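Local coordinates for protein fatty acid synthase 1, isoform A (Drosophila melanogaster, PDB 6FN6) that probably builds long-chain saturated fatty acids from acetyl-CoA and malonyl-CoA with NADPH, this portion holding its dehydratase, enoylreductase and ketoreductase modifying region, at residues A[294-299]-A[552-557]; A[498-503]-A[540-545]. All blocks are in the same frame, centred on the assembly; numbering follows the deposited sequence.

Contact 1: A[294-299]-A[552-557]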
loop_
_atom_site.group_PDB
_atom_site.type_symbol
_atom_site.label_atom_id
_atom_site.label_comp_id
_atom_site.label_asym_id
_atom_site.label_seq_id
_atom_site.Cartn_x
_atom_site.Cartn_y
_atom_site.Cartn_z
ATOM N N ILE A 294 40.225 -58.484 -20.750
ATOM C CA ILE A 294 41.117 -57.990 -21.793
ATOM C C ILE A 294 41.889 -56.778 -21.284
ATOM O O ILE A 294 43.106 -56.698 -21.446
ATOM C CB ILE A 294 40.334 -57.648 -23.075
ATOM C CG1 ILE A 294 39.666 -58.902 -23.636
ATOM C CG2 ILE A 294 41.252 -57.032 -24.124
ATOM C CD1 ILE A 294 38.623 -58.621 -24.694
ATOM N N ILE A 295 41.181 -55.833 -20.676
ATOM C CA ILE A 295 41.815 -54.642 -20.125
ATOM C C ILE A 295 42.834 -55.074 -19.079
ATOM O O ILE A 295 43.966 -54.589 -19.057
ATOM C CB ILE A 295 40.766 -53.664 -19.530
ATOM C CG1 ILE A 295 39.895 -53.084 -20.646
ATOM C CG2 ILE A 295 41.445 -52.537 -18.751
ATOM C CD1 ILE A 295 38.679 -52.322 -20.157
ATOM N N GLU A 296 42.419 -55.994 -18.217
ATOM C CA GLU A 296 43.271 -56.504 -17.150
ATOM C C GLU A 296 44.567 -57.099 -17.701
ATOM O O GLU A 296 45.599 -57.071 -17.034
ATOM C CB GLU A 296 42.506 -57.551 -16.333
ATOM C CG GLU A 296 43.129 -57.891 -14.989
ATOM C CD GLU A 296 42.189 -58.691 -14.099
ATOM O OE1 GLU A 296 41.932 -58.255 -12.954
ATOM O OE2 GLU A 296 41.722 -59.765 -14.537
ATOM N N ASN A 297 44.507 -57.631 -18.920
ATOM C CA ASN A 297 45.648 -58.320 -19.516
ATOM C C ASN A 297 46.181 -57.611 -20.760
ATOM O O ASN A 297 46.595 -58.257 -21.721
ATOM C CB ASN A 297 45.263 -59.759 -19.873
ATOM C CG ASN A 297 45.094 -60.635 -18.648
ATOM O OD1 ASN A 297 46.074 -61.101 -18.067
ATOM N ND2 ASN A 297 43.846 -60.859 -18.245
ATOM N N SER A 298 46.173 -56.284 -20.737
ATOM C CA SER A 298 46.745 -55.497 -21.826
ATOM C C SER A 298 47.922 -54.673 -21.319
ATOM O O SER A 298 48.308 -53.680 -21.939
ATOM C CB SER A 298 45.690 -54.585 -22.452
ATOM O OG SER A 298 45.282 -53.581 -21.543
ATOM N N SER A 299 48.496 -55.093 -20.195
ATOM C CA SER A 299 49.590 -54.361 -19.574
ATOM C C SER A 299 49.131 -52.926 -19.312
ATOM O O SER A 299 47.995 -52.710 -18.888
ATOM C CB SER A 299 50.838 -54.403 -20.462
ATOM O OG SER A 299 50.597 -53.822 -21.733
ATOM N N THR A 552 38.376 -65.079 -11.768
ATOM C CA THR A 552 38.805 -63.727 -11.445
ATOM C C THR A 552 37.715 -63.016 -10.656
ATOM O O THR A 552 36.583 -63.497 -10.576
ATOM C CB THR A 552 39.110 -62.911 -12.713
ATOM O OG1 THR A 552 37.918 -62.787 -13.499
ATOM C CG2 THR A 552 40.183 -63.590 -13.542
ATOM N N PHE A 553 38.065 -61.881 -10.061
ATOM C CA PHE A 553 37.079 -61.021 -9.417
ATOM C C PHE A 553 36.692 -59.893 -10.362
ATOM O O PHE A 553 37.514 -59.043 -10.697
ATOM C CB PHE A 553 37.617 -60.461 -8.103
ATOM C CG PHE A 553 37.556 -61.435 -6.969
ATOM C CD1 PHE A 553 36.355 -61.708 -6.342
ATOM C CD2 PHE A 553 38.700 -62.082 -6.533
ATOM C CE1 PHE A 553 36.291 -62.607 -5.298
ATOM C CE2 PHE A 553 38.644 -62.984 -5.487
ATOM C CZ PHE A 553 37.437 -63.247 -4.870
ATOM N N ARG A 554 35.438 -59.902 -10.799
ATOM C CA ARG A 554 34.948 -58.909 -11.747
ATOM C C ARG A 554 33.858 -58.043 -11.115
ATOM O O ARG A 554 33.122 -58.496 -10.237
ATOM C CB ARG A 554 34.418 -59.596 -13.006
ATOM C CG ARG A 554 35.433 -60.496 -13.704
ATOM C CD ARG A 554 36.262 -59.745 -14.741
ATOM N NE ARG A 554 37.086 -58.682 -14.168
ATOM C CZ ARG A 554 38.360 -58.819 -13.803
ATOM N NH1 ARG A 554 38.986 -59.984 -13.933
ATOM N NH2 ARG A 554 39.016 -57.781 -13.301
ATOM N N HIS A 555 33.768 -56.794 -11.557
ATOM C CA HIS A 555 32.776 -55.861 -11.030
ATOM C C HIS A 555 31.593 -55.721 -11.984
ATOM O O HIS A 555 31.764 -55.387 -13.155
ATOM C CB HIS A 555 33.407 -54.492 -10.764
ATOM C CG HIS A 555 34.179 -53.943 -11.922
ATOM N ND1 HIS A 555 33.575 -53.499 -13.078
ATOM C CD2 HIS A 555 35.507 -53.753 -12.096
ATOM C CE1 HIS A 555 34.498 -53.066 -13.917
ATOM N NE2 HIS A 555 35.680 -53.209 -13.344
ATOM N N LEU A 556 30.397 -55.991 -11.470
ATOM C CA LEU A 556 29.179 -55.967 -12.275
ATOM C C LEU A 556 28.315 -54.741 -11.970
ATOM O O LEU A 556 28.148 -54.355 -10.811
ATOM C CB LEU A 556 28.373 -57.243 -12.039
ATOM C CG LEU A 556 28.738 -58.457 -12.899
ATOM C CD1 LEU A 556 30.230 -58.745 -12.862
ATOM C CD2 LEU A 556 27.958 -59.676 -12.435
ATOM N N LYS A 557 27.764 -54.144 -13.024
ATOM C CA LYS A 557 26.891 -52.980 -12.894
ATOM C C LYS A 557 25.571 -53.365 -12.231
ATOM O O LYS A 557 24.917 -54.320 -12.651
ATOM C CB LYS A 557 26.613 -52.352 -14.265
ATOM C CG LYS A 557 27.808 -51.664 -14.919
ATOM C CD LYS A 557 27.546 -51.417 -16.404
ATOM C CE LYS A 557 28.778 -50.913 -17.148
ATOM N NZ LYS A 557 29.956 -51.806 -16.989
#
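Arg554 NH1 donates to Glu296 OE2 at 2.8 Å, and Arg554 NH2 closes a second bond of 3.0 Å to Glu296 OE1, so that the two terminal nitrogens hold one carboxylate oxygen each. This end-on pairing is far from coplanar: the two flat groups stand 76° apart. The NH2 bond is the straighter, with Glu296 OE1 lying in the guanidinium plane, whereas Glu296 OE2 is tilted out of it; both oxygens are met from above the carboxylate plane. Glu296 reaches over with CG anti to its backbone N (chi1 -165°) and an extended chain, bridging backbones whose nearest CA atoms, those of Glu296 and Arg554, are 10.2 Å apart. Arg554 arrives folded, bent at chi2 and chi3. The salt bridge ties the last turn of helix 279-296, which leads into a sheet whose strand order is that of a methyltransferase, consistent with the pseudo-methyltransferase of animal fatty acid synthases, to strand 549-557 of the pseudo-ketoreductase. Gln292, one helical turn before Glu296, accepts from Arg554 NE, and its amide donates to His555 O, while Lys557 pairs with Asp288 further back along the helix. Without the carboxylate, as with an alanine here, buried Arg554 would probably lack a mate for its charge and be held less firmly at NH1 and NH2, with NE still bonded to Gln292. Thr552 CG2 lies 4.2 Å from Glu296 OE2, an apolar neighbour beside the charged pair.

Contact 2: A[498-503]-A[540-545]; sequences GLMTCI and LISNVL
The helix of 498-503 passes the start of strand 542-546 with its backbone nearest at Met500 and Ser542, whose CA atoms are 6.8 Å apart, and no hydrogen bond joins the two segments. Contact is left to one flexible side chain, a small example of one long side chain spanning the gap between a helix and the start of a strand. A chi1 of -171° swings Met500 CG away from its own backbone nitrogen, and bends at chi2 and chi3 then bring the sulfur against the backbone at the junction of Ile541 and Ser542. Its SD lies 3.3 Å from Ile541 O and 3.7 Å from Ser542 CB. Beyond the bend at chi3 (-97°) the terminal methyl meets Ile541, with Met500 CE 4.1 Å from Ile541 CD1, and the two side chains cross at about a right angle. Ile541 thus offers both its carbonyl oxygen and its outermost methyl, while Ser542 contributes its CB. The turn into the strand is braced by Asn543, whose ND2 donates to Leu540 O at 2.8 Å from above the carbonyl plane; the same nitrogen also bonds Leu514 O. The surroundings fit the Rossmann-type fold of the pseudo-ketoreductase: helix 496-504 precedes strand 512-517, which runs parallel to 542-546, and Met500 also touches Leu514 there. On other sides of the helix, Ile503 packs on Leu470 of helix 466-480, and Leu499 and Cys502 lean on Leu1076 of helix 1072-1090 in the ketoreductase.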
loop_
_atom_site.group_PDB
_atom_site.type_symbol
_atom_site.label_atom_id
_atom_site.label_comp_id
_atom_site.label_asym_id
_atom_site.label_seq_id
_atom_site.Cartn_x
_atom_site.Cartn_y
_atom_site.Cartn_z
ATOM N N GLY A 498 42.623 -56.206 -4.380
ATOM C CA GLY A 498 43.551 -55.192 -3.918
ATOM C C GLY A 498 44.992 -55.544 -4.227
ATOM O O GLY A 498 45.756 -54.709 -4.714
ATOM N N LEU A 499 45.357 -56.792 -3.954
ATOM C CA LEU A 499 46.720 -57.258 -4.170
ATOM C C LEU A 499 47.098 -57.183 -5.646
ATOM O O LEU A 499 48.231 -56.851 -5.987
ATOM C CB LEU A 499 46.882 -58.686 -3.653
ATOM C CG LEU A 499 48.297 -59.269 -3.726
ATOM C CD1 LEU A 499 49.272 -58.419 -2.919
ATOM C CD2 LEU A 499 48.323 -60.717 -3.253
ATOM N N MET A 500 46.146 -57.493 -6.520
ATOM C CA MET A 500 46.393 -57.430 -7.955
ATOM C C MET A 500 46.743 -56.004 -8.366
ATOM O O MET A 500 47.725 -55.773 -9.072
ATOM C CB MET A 500 45.173 -57.912 -8.738
ATOM C CG MET A 500 45.415 -58.077 -10.236
ATOM S SD MET A 500 46.548 -59.426 -10.633
ATOM C CE MET A 500 48.113 -58.573 -10.820
ATOM N N THR A 501 45.928 -55.052 -7.920
ATOM C CA THR A 501 46.137 -53.639 -8.226
ATOM C C THR A 501 47.497 -53.186 -7.717
ATOM O O THR A 501 48.202 -52.433 -8.387
ATOM C CB THR A 501 45.032 -52.754 -7.606
ATOM O OG1 THR A 501 43.748 -53.218 -8.036
ATOM C CG2 THR A 501 45.202 -51.295 -8.017
ATOM N N CYS A 502 47.860 -53.655 -6.528
ATOM C CA CYS A 502 49.131 -53.294 -5.916
ATOM C C CYS A 502 50.309 -53.742 -6.784
ATOM O O CYS A 502 51.316 -53.043 -6.880
ATOM C CB CYS A 502 49.235 -53.905 -4.519
ATOM S SG CYS A 502 50.771 -53.520 -3.664
ATOM N N ILE A 503 50.176 -54.907 -7.415
ATOM C CA ILE A 503 51.229 -55.451 -8.267
ATOM C C ILE A 503 51.282 -54.700 -9.594
ATOM O O ILE A 503 52.357 -54.316 -10.055
ATOM C CB ILE A 503 51.030 -56.962 -8.507
ATOM C CG1 ILE A 503 51.151 -57.735 -7.192
ATOM C CG2 ILE A 503 52.042 -57.488 -9.523
ATOM C CD1 ILE A 503 50.672 -59.173 -7.279
ATOM N N LEU A 540 47.232 -65.167 -17.863
ATOM C CA LEU A 540 46.419 -64.132 -17.231
ATOM C C LEU A 540 47.157 -63.585 -16.016
ATOM O O LEU A 540 47.791 -64.341 -15.282
ATOM C CB LEU A 540 45.058 -64.689 -16.815
ATOM C CG LEU A 540 44.223 -65.371 -17.904
ATOM C CD1 LEU A 540 42.929 -65.900 -17.312
ATOM C CD2 LEU A 540 43.936 -64.421 -19.062
ATOM N N ILE A 541 47.079 -62.276 -15.795
ATOM C CA ILE A 541 47.802 -61.674 -14.680
ATOM C C ILE A 541 47.097 -61.995 -13.367
ATOM O O ILE A 541 47.728 -62.023 -12.310
ATOM C CB ILE A 541 47.973 -60.151 -14.862
ATOM C CG1 ILE A 541 46.627 -59.424 -14.853
ATOM C CG2 ILE A 541 48.707 -59.854 -16.161
ATOM C CD1 ILE A 541 46.764 -57.934 -14.608
ATOM N N SER A 542 45.791 -62.240 -13.438
ATOM C CA SER A 542 45.008 -62.569 -12.252
ATOM C C SER A 542 44.430 -63.982 -12.326
ATOM O O SER A 542 43.639 -64.292 -13.216
ATOM C CB SER A 542 43.879 -61.554 -12.070
ATOM O OG SER A 542 43.100 -61.869 -10.930
ATOM N N ASN A 543 44.827 -64.823 -11.375
ATOM C CA ASN A 543 44.365 -66.208 -11.311
ATOM C C ASN A 543 43.906 -66.560 -9.900
ATOM O O ASN A 543 44.718 -66.655 -8.982
ATOM C CB ASN A 543 45.475 -67.167 -11.749
ATOM C CG ASN A 543 45.993 -66.862 -13.136
ATOM O OD1 ASN A 543 45.473 -67.367 -14.132
ATOM N ND2 ASN A 543 47.025 -66.025 -13.211
ATOM N N VAL A 544 42.601 -66.742 -9.733
ATOM C CA VAL A 544 42.023 -67.000 -8.420
ATOM C C VAL A 544 41.401 -68.391 -8.376
ATOM O O VAL A 544 40.539 -68.718 -9.191
ATOM C CB VAL A 544 40.980 -65.929 -8.058
ATOM C CG1 VAL A 544 40.466 -66.145 -6.639
ATOM C CG2 VAL A 544 41.565 -64.532 -8.223
ATOM N N LEU A 545 41.842 -69.209 -7.424
ATOM C CA LEU A 545 41.289 -70.550 -7.253
ATOM C C LEU A 545 40.317 -70.589 -6.080
ATOM O O LEU A 545 40.709 -70.397 -4.930
ATOM C CB LEU A 545 42.412 -71.571 -7.042
ATOM C CG LEU A 545 42.005 -73.049 -7.003
ATOM C CD1 LEU A 545 41.302 -73.471 -8.282
ATOM C CD2 LEU A 545 43.220 -73.928 -6.765
#

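How the contacts relate
Contacts 1 and 2 adjoin in the fold, their centres 10 Å apart, and strands 542-546 and 549-557 are consecutive, antiparallel neighbours in the sheet. Contact 1 spans far more of the chain, bringing residues some 250 positions apart together, whereas contact 2 stays within the pseudo-ketoreductase. One direct link is Asn297, just past the end of helix 279-296, whose OD1 probably accepts a hydrogen bond from Ile541 N at 2.7 Å. Thr552 CG2 also packs 3.5 Å from Ser542 O. Both contacts lie away from the predicted dehydratase residues His24 and Asp175: contact 1 is a salt bridge joining helix 279-296 to the pseudo-ketoreductase strand, contact 2 apolar and van der Waals packing within that domain.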